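PDB 5JVK: uncharacterized protein from Bacteroides cellulosilyticus, which belongs to glycoside hydrolase family 39 and probably hydrolyses O-glycosidic bonds in carbohydrates. Local coordinates for residues V27-G32 / G58-I63; E33-L38 / A78-I83. All blocks are in the same frame, centred on the assembly; numbering follows the deposited sequence.

Contact 1 of 2, residues V27-G32 / G58-I63; sequences VAKNLG and GKELVI
This is antiparallel strand pairing in the three-stranded sheet of the N-terminal β-sandwich, where the C-terminal end of strand 23-30 runs beside the start of strand 60-65. In the hydrogen-bonded pair of Ala28 and Leu61, Leu61 N gives a bond of 2.7 Å to Ala28 O, from above the carbonyl plane. Further along, Asn30 N meets Lys59 O at 2.9 Å, nearly straight (170° at the hydrogen) and almost along the C=O axis. The ends are looser: Val27 N to Leu61 O and Gly58 N to Asn30 O are both weak bonds. On one face Lys29, its CG anti to the backbone N (-172°) and the rest extended, crosses obliquely over Glu60. The Glu60 chain bends at chi2 (-80°), bringing OE2 within 3.7 Å of Lys29 CD, while Lys29 CE lies 3.5 Å from Gly58 O. The ammonium and carboxylate form no salt bridge, Lys29 NZ and Glu60 OE2 being 4.5 Å apart. An alanine in place of Lys29 would lose the aliphatic cover over Glu60 and Gly58 O and would probably leave this edge less well packed. On the other face Leu61 points into the sandwich towards Leu38 and Leu75, its CD2 3.8 Å from Val27 CG2. An Asx turn, Gly32 N to Asn30 OD1, ends the strand. Strand 23-30 between 11-13 and 60-65, facing a sheet ordered 18-20, 83-94, 69-78, 37-44, 50-55, is characteristic of an immunoglobulin-like domain.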
ATOM      1  N   VAL A  27     -20.088 -11.179 -13.462  1.00 39.83           N
ATOM      2  CA  VAL A  27     -20.302 -10.325 -12.281  1.00 40.88           C
ATOM      3  C   VAL A  27     -21.233 -10.921 -11.214  1.00 42.47           C
ATOM      4  O   VAL A  27     -21.009 -10.707 -10.020  1.00 43.15           O
ATOM      5  CB  VAL A  27     -20.796  -8.903 -12.665  1.00 40.59           C
ATOM      6  CG1 VAL A  27     -19.837  -8.255 -13.655  1.00 40.36           C
ATOM      7  CG2 VAL A  27     -22.228  -8.912 -13.204  1.00 40.39           C
ATOM      8  N   ALA A  28     -22.267 -11.650 -11.634  1.00 44.41           N
ATOM      9  CA  ALA A  28     -23.276 -12.175 -10.702  1.00 45.79           C
ATOM     10  C   ALA A  28     -24.069 -13.350 -11.281  1.00 47.75           C
ATOM     11  O   ALA A  28     -23.898 -13.709 -12.446  1.00 48.19           O
ATOM     12  CB  ALA A  28     -24.223 -11.054 -10.287  1.00 45.50           C
ATOM     13  N   LYS A  29     -24.924 -13.946 -10.447  1.00 50.21           N
ATOM     14  CA  LYS A  29     -25.807 -15.049 -10.846  1.00 51.80           C
ATOM     15  C   LYS A  29     -27.246 -14.781 -10.399  1.00 52.93           C
ATOM     16  O   LYS A  29     -27.481 -14.252  -9.309  1.00 53.58           O
ATOM     17  CB  LYS A  29     -25.315 -16.367 -10.238  1.00 52.51           C
ATOM     18  CG  LYS A  29     -26.047 -17.607 -10.731  1.00 52.80           C
ATOM     19  CD  LYS A  29     -25.375 -18.880 -10.242  1.00 53.31           C
ATOM     20  CE  LYS A  29     -26.183 -20.114 -10.613  1.00 53.85           C
ATOM     21  NZ  LYS A  29     -25.477 -21.373 -10.243  1.00 54.03           N
ATOM     22  N   ASN A  30     -28.199 -15.158 -11.249  1.00 53.63           N
ATOM     23  CA  ASN A  30     -29.622 -15.030 -10.949  1.00 54.01           C
ATOM     24  C   ASN A  30     -30.067 -16.257 -10.150  1.00 55.34           C
ATOM     25  O   ASN A  30     -30.039 -17.376 -10.668  1.00 55.40           O
ATOM     26  CB  ASN A  30     -30.419 -14.922 -12.256  1.00 53.45           C
ATOM     27  CG  ASN A  30     -31.859 -14.472 -12.047  1.00 53.16           C
ATOM     28  OD1 ASN A  30     -32.420 -14.594 -10.957  1.00 53.20           O
ATOM     29  ND2 ASN A  30     -32.470 -13.952 -13.107  1.00 52.35           N
ATOM     30  N   LEU A  31     -30.467 -16.041  -8.895  1.00 56.53           N
ATOM     31  CA  LEU A  31     -31.039 -17.102  -8.056  1.00 57.63           C
ATOM     32  C   LEU A  31     -32.575 -17.039  -7.973  1.00 59.14           C
ATOM     33  O   LEU A  31     -33.172 -17.639  -7.076  1.00 58.35           O
ATOM     34  CB  LEU A  31     -30.430 -17.053  -6.647  1.00 57.26           C
ATOM     35  CG  LEU A  31     -28.909 -17.179  -6.520  1.00 56.63           C
ATOM     36  CD1 LEU A  31     -28.520 -17.145  -5.047  1.00 56.79           C
ATOM     37  CD2 LEU A  31     -28.390 -18.446  -7.183  1.00 56.15           C
ATOM     38  N   GLY A  32     -33.211 -16.335  -8.914  1.00 61.42           N
ATOM     39  CA  GLY A  32     -34.672 -16.241  -8.979  1.00 62.76           C
ATOM     40  C   GLY A  32     -35.334 -17.464  -9.595  1.00 63.85           C
ATOM     41  O   GLY A  32     -34.685 -18.492  -9.819  1.00 62.65           O
ATOM     42  N   GLY A  58     -31.689 -18.769 -12.694  1.00 53.91           N
ATOM     43  CA  GLY A  58     -30.651 -19.799 -12.609  1.00 54.59           C
ATOM     44  C   GLY A  58     -29.393 -19.560 -13.437  1.00 55.49           C
ATOM     45  O   GLY A  58     -28.425 -20.309 -13.299  1.00 55.88           O
ATOM     46  N   LYS A  59     -29.388 -18.519 -14.276  1.00 56.49           N
ATOM     47  CA  LYS A  59     -28.295 -18.277 -15.226  1.00 57.74           C
ATOM     48  C   LYS A  59     -27.241 -17.329 -14.655  1.00 56.17           C
ATOM     49  O   LYS A  59     -27.502 -16.586 -13.704  1.00 56.38           O
ATOM     50  CB  LYS A  59     -28.836 -17.690 -16.538  1.00 59.89           C
ATOM     51  CG  LYS A  59     -29.983 -18.462 -17.180  1.00 61.74           C
ATOM     52  CD  LYS A  59     -29.578 -19.866 -17.604  1.00 62.50           C
ATOM     53  CE  LYS A  59     -30.724 -20.569 -18.316  1.00 63.49           C
ATOM     54  NZ  LYS A  59     -30.425 -22.006 -18.569  1.00 63.79           N
ATOM     55  N   GLU A  60     -26.055 -17.364 -15.261  1.00 53.35           N
ATOM     56  CA  GLU A  60     -24.948 -16.473 -14.903  1.00 51.18           C
ATOM     57  C   GLU A  60     -25.060 -15.161 -15.684  1.00 47.75           C
ATOM     58  O   GLU A  60     -25.296 -15.176 -16.896  1.00 47.20           O
ATOM     59  CB  GLU A  60     -23.603 -17.139 -15.222  1.00 52.26           C
ATOM     60  CG  GLU A  60     -23.284 -18.375 -14.385  1.00 53.12           C
ATOM     61  CD  GLU A  60     -22.753 -18.059 -12.992  1.00 54.21           C
ATOM     62  OE1 GLU A  60     -22.785 -16.882 -12.565  1.00 54.95           O
ATOM     63  OE2 GLU A  60     -22.293 -19.004 -12.315  1.00 55.07           O
ATOM     64  N   LEU A  61     -24.897 -14.037 -14.987  1.00 44.28           N
ATOM     65  CA  LEU A  61     -24.856 -12.719 -15.628  1.00 43.00           C
ATOM     66  C   LEU A  61     -23.428 -12.399 -16.068  1.00 42.01           C
ATOM     67  O   LEU A  61     -22.537 -12.251 -15.226  1.00 41.26           O
ATOM     68  CB  LEU A  61     -25.371 -11.631 -14.680  1.00 42.88           C
ATOM     69  CG  LEU A  61     -25.286 -10.172 -15.154  1.00 43.10           C
ATOM     70  CD1 LEU A  61     -25.925  -9.983 -16.524  1.00 42.98           C
ATOM     71  CD2 LEU A  61     -25.927  -9.246 -14.131  1.00 43.07           C
ATOM     72  N   VAL A  62     -23.230 -12.286 -17.382  1.00 40.54           N
ATOM     73  CA  VAL A  62     -21.927 -11.989 -17.974  1.00 39.79           C
ATOM     74  C   VAL A  62     -22.054 -10.750 -18.863  1.00 39.09           C
ATOM     75  O   VAL A  62     -22.992 -10.655 -19.655  1.00 39.83           O
ATOM     76  CB  VAL A  62     -21.406 -13.186 -18.800  1.00 39.94           C
ATOM     77  CG1 VAL A  62     -20.060 -12.866 -19.442  1.00 40.15           C
ATOM     78  CG2 VAL A  62     -21.299 -14.428 -17.919  1.00 40.02           C
ATOM     79  N   ILE A  63     -21.112  -9.813 -18.724  1.00 37.61           N
ATOM     80  CA  ILE A  63     -21.132  -8.543 -19.463  1.00 36.76           C
ATOM     81  C   ILE A  63     -19.818  -8.363 -20.224  1.00 36.04           C
ATOM     82  O   ILE A  63     -18.740  -8.547 -19.659  1.00 35.70           O
ATOM     83  CB  ILE A  63     -21.356  -7.332 -18.523  1.00 36.99           C
ATOM     84  CG1 ILE A  63     -22.596  -7.567 -17.644  1.00 37.27           C
ATOM     85  CG2 ILE A  63     -21.506  -6.038 -19.328  1.00 36.99           C
ATOM     86  CD1 ILE A  63     -22.934  -6.436 -16.696  1.00 37.30           C
TER

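Contact 2 of 2, residues E33-L38 / A78-I83; sequences EGNMRL and ADNENI
Two neighbouring loops of the immunoglobulin-like β-sandwich meet at their bases, where the antiparallel pairing of strands 37-44 and 69-78 runs out at the surface. Arg37 and Ala78 form a hydrogen-bonded pair, each backbone N serving the other's carbonyl within the carbonyl plane. Arg37 N lies 2.9 Å from Ala78 O, and Ala78 N lies 3.1 Å from Arg37 O. Ala78 O also receives a CA-H...O contact from Met36 CA at 3.5 Å, so two successive residues, Met36 and Arg37, converge on this oxygen, one through CA-H and one through N-H. Past this pair the segments touch through side chains. Asp79, with CG anti to its backbone N (-173°), brings OD2 alongside Asn35 CB at 3.6 Å. Next along the chain from Asp79, the Asn80 side chain crosses that of Asn35 at about a right angle, with their amide planes 41° apart, both residues lying at the exposed surface.

Each segment is shaped by a turn of its own. Asp79 N bonds to Asn82 O at 3.3 Å, drawing segment 78-83 back on itself. Glu33 to Met36 form a type II' turn, whose second position, with positive phi, is held by Gly34; its closing bond, Met36 N to Glu33 O, is weak. In the second shell, Leu38 rests on Leu75 and Met36 on Leu77 of strand 69-78, whereas Arg37 and Ala78 share the outer face of the sheet. The Met36 side chain, extended beyond CG, reaches back along the turn and places SD 3.5 Å from Glu33 N, a weak but nearly straight hydrogen bond (170°).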
ATOM      1  N   GLU A  33     -36.633 -17.342  -9.863  1.00 65.86           N
ATOM      2  CA  GLU A  33     -37.453 -18.445 -10.378  1.00 67.47           C
ATOM      3  C   GLU A  33     -38.398 -17.961 -11.482  1.00 65.97           C
ATOM      4  O   GLU A  33     -38.879 -16.828 -11.443  1.00 64.36           O
ATOM      5  CB  GLU A  33     -38.270 -19.072  -9.241  1.00 69.95           C
ATOM      6  CG  GLU A  33     -37.436 -19.633  -8.090  1.00 72.78           C
ATOM      7  CD  GLU A  33     -38.271 -20.107  -6.910  1.00 75.05           C
ATOM      8  OE1 GLU A  33     -39.456 -20.459  -7.103  1.00 77.14           O
ATOM      9  OE2 GLU A  33     -37.734 -20.130  -5.780  1.00 74.93           O
ATOM     10  N   GLY A  34     -38.651 -18.822 -12.466  1.00 65.13           N
ATOM     11  CA  GLY A  34     -39.645 -18.555 -13.504  1.00 65.13           C
ATOM     12  C   GLY A  34     -39.256 -17.470 -14.495  1.00 64.66           C
ATOM     13  O   GLY A  34     -38.363 -17.675 -15.319  1.00 64.44           O
ATOM     14  N   ASN A  35     -39.930 -16.320 -14.404  1.00 65.17           N
ATOM     15  CA  ASN A  35     -39.771 -15.201 -15.349  1.00 65.29           C
ATOM     16  C   ASN A  35     -38.945 -14.023 -14.782  1.00 64.02           C
ATOM     17  O   ASN A  35     -38.955 -12.925 -15.347  1.00 63.16           O
ATOM     18  CB  ASN A  35     -41.165 -14.714 -15.788  1.00 65.51           C
ATOM     19  CG  ASN A  35     -41.125 -13.795 -17.002  1.00 66.09           C
ATOM     20  OD1 ASN A  35     -41.610 -12.664 -16.951  1.00 65.98           O
ATOM     21  ND2 ASN A  35     -40.539 -14.272 -18.092  1.00 66.48           N
ATOM     22  N   MET A  36     -38.223 -14.251 -13.683  1.00 62.34           N
ATOM     23  CA  MET A  36     -37.383 -13.214 -13.078  1.00 60.77           C
ATOM     24  C   MET A  36     -36.095 -13.025 -13.883  1.00 58.85           C
ATOM     25  O   MET A  36     -35.256 -13.927 -13.937  1.00 57.82           O
ATOM     26  CB  MET A  36     -37.045 -13.572 -11.627  1.00 60.92           C
ATOM     27  CG  MET A  36     -38.254 -13.643 -10.708  1.00 61.46           C
ATOM     28  SD  MET A  36     -37.829 -14.158  -9.031  1.00 62.51           S
ATOM     29  CE  MET A  36     -39.452 -14.366  -8.297  1.00 62.29           C
ATOM     30  N   ARG A  37     -35.958 -11.857 -14.515  1.00 57.51           N
ATOM     31  CA  ARG A  37     -34.752 -11.484 -15.268  1.00 56.69           C
ATOM     32  C   ARG A  37     -33.835 -10.608 -14.413  1.00 54.16           C
ATOM     33  O   ARG A  37     -34.310  -9.684 -13.749  1.00 54.12           O
ATOM     34  CB  ARG A  37     -35.118 -10.703 -16.534  1.00 58.11           C
ATOM     35  CG  ARG A  37     -35.802 -11.508 -17.625  1.00 59.97           C
ATOM     36  CD  ARG A  37     -35.906 -10.675 -18.897  1.00 61.96           C
ATOM     37  NE  ARG A  37     -36.822 -11.250 -19.887  1.00 63.75           N
ATOM     38  CZ  ARG A  37     -36.550 -12.277 -20.699  1.00 63.69           C
ATOM     39  NH1 ARG A  37     -37.479 -12.695 -21.558  1.00 63.08           N
ATOM     40  NH2 ARG A  37     -35.369 -12.896 -20.665  1.00 63.96           N
ATOM     41  N   LEU A  38     -32.530 -10.889 -14.452  1.00 50.85           N
ATOM     42  CA  LEU A  38     -31.513 -10.082 -13.763  1.00 47.73           C
ATOM     43  C   LEU A  38     -30.761  -9.222 -14.779  1.00 46.10           C
ATOM     44  O   LEU A  38     -29.963  -9.740 -15.563  1.00 45.07           O
ATOM     45  CB  LEU A  38     -30.536 -10.990 -13.006  1.00 46.80           C
ATOM     46  CG  LEU A  38     -29.354 -10.348 -12.268  1.00 46.43           C
ATOM     47  CD1 LEU A  38     -29.809  -9.278 -11.284  1.00 46.34           C
ATOM     48  CD2 LEU A  38     -28.545 -11.421 -11.555  1.00 46.17           C
ATOM     49  N   ALA A  78     -36.195  -8.421 -11.677  1.00 61.72           N
ATOM     50  CA  ALA A  78     -37.591  -8.046 -11.940  1.00 65.38           C
ATOM     51  C   ALA A  78     -38.352  -9.108 -12.735  1.00 69.38           C
ATOM     52  O   ALA A  78     -37.773  -9.791 -13.585  1.00 68.83           O
ATOM     53  CB  ALA A  78     -37.644  -6.712 -12.671  1.00 65.06           C
ATOM     54  N   ASP A  79     -39.653  -9.222 -12.460  1.00 74.10           N
ATOM     55  CA  ASP A  79     -40.516 -10.201 -13.127  1.00 77.80           C
ATOM     56  C   ASP A  79     -40.882  -9.716 -14.536  1.00 79.84           C
ATOM     57  O   ASP A  79     -40.470 -10.325 -15.526  1.00 80.25           O
ATOM     58  CB  ASP A  79     -41.770 -10.483 -12.283  1.00 78.84           C
ATOM     59  CG  ASP A  79     -42.620 -11.608 -12.852  1.00 80.74           C
ATOM     60  OD1 ASP A  79     -43.779 -11.347 -13.240  1.00 82.73           O
ATOM     61  OD2 ASP A  79     -42.124 -12.753 -12.917  1.00 81.14           O
ATOM     62  N   ASN A  80     -41.648  -8.626 -14.614  1.00 81.50           N
ATOM     63  CA  ASN A  80     -41.997  -7.979 -15.885  1.00 83.72           C
ATOM     64  C   ASN A  80     -41.798  -6.469 -15.766  1.00 84.80           C
ATOM     65  O   ASN A  80     -40.991  -5.886 -16.493  1.00 83.33           O
ATOM     66  CB  ASN A  80     -43.443  -8.303 -16.284  1.00 84.54           C
ATOM     67  CG  ASN A  80     -43.620  -9.745 -16.726  1.00 85.40           C
ATOM     68  OD1 ASN A  80     -44.363 -10.508 -16.107  1.00 86.37           O
ATOM     69  ND2 ASN A  80     -42.935 -10.126 -17.800  1.00 84.90           N
ATOM     70  N   GLU A  81     -42.555  -5.849 -14.860  1.00 86.36           N
ATOM     71  CA  GLU A  81     -42.356  -4.452 -14.467  1.00 86.58           C
ATOM     72  C   GLU A  81     -42.381  -4.301 -12.934  1.00 84.92           C
ATOM     73  O   GLU A  81     -42.626  -3.206 -12.418  1.00 84.32           O
ATOM     74  CB  GLU A  81     -43.429  -3.568 -15.117  1.00 88.47           C
ATOM     75  CG  GLU A  81     -43.507  -3.697 -16.634  1.00 89.43           C
ATOM     76  CD  GLU A  81     -44.496  -2.732 -17.268  1.00 90.17           C
ATOM     77  OE1 GLU A  81     -45.603  -2.550 -16.715  1.00 90.51           O
ATOM     78  OE2 GLU A  81     -44.171  -2.162 -18.331  1.00 89.19           O
ATOM     79  N   ASN A  82     -42.096  -5.397 -12.222  1.00 83.20           N
ATOM     80  CA  ASN A  82     -42.148  -5.459 -10.760  1.00 82.27           C
ATOM     81  C   ASN A  82     -40.739  -5.708 -10.231  1.00 79.43           C
ATOM     82  O   ASN A  82     -40.246  -6.835 -10.285  1.00 78.75           O
ATOM     83  CB  ASN A  82     -43.075  -6.592 -10.298  1.00 82.60           C
ATOM     84  CG  ASN A  82     -44.547  -6.269 -10.490  1.00 83.67           C
ATOM     85  OD1 ASN A  82     -44.922  -5.509 -11.384  1.00 85.01           O
ATOM     86  ND2 ASN A  82     -45.392  -6.856  -9.649  1.00 83.50           N
ATOM     87  N   ILE A  83     -40.101  -4.653  -9.725  1.00 75.81           N
ATOM     88  CA  ILE A  83     -38.722  -4.727  -9.232  1.00 72.76           C
ATOM     89  C   ILE A  83     -38.687  -5.509  -7.913  1.00 69.51           C
ATOM     90  O   ILE A  83     -39.076  -4.992  -6.866  1.00 69.20           O
ATOM     91  CB  ILE A  83     -38.104  -3.314  -9.056  1.00 73.52           C
ATOM     92  CG1 ILE A  83     -37.990  -2.606 -10.418  1.00 73.29           C
ATOM     93  CG2 ILE A  83     -36.734  -3.390  -8.383  1.00 73.76           C
ATOM     94  CD1 ILE A  83     -37.847  -1.100 -10.329  1.00 73.24           C
TER

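In the fold
Contacts 1 and 2 lie at the same end of the sandwich, one in each sheet, their centres about 13 Å apart. Segment 27-32 leads directly into 33-38, so the chain passes from one sheet to the other between them. Asn30 bridges this crossing: its ND2 is 2.9 Å from Met36 O, a probable hydrogen bond, and also bonds to Ala55 O. Beside it, Leu38 CD2 packs 3.8 Å from Lys29 O. Both contacts belong to the N-terminal domain, apart from the eight-stranded barrel, where the active site of such a glycoside hydrolase is expected, so both are probably remote from catalysis; their centres are about 33 Å and 42 Å from the centre of the chain.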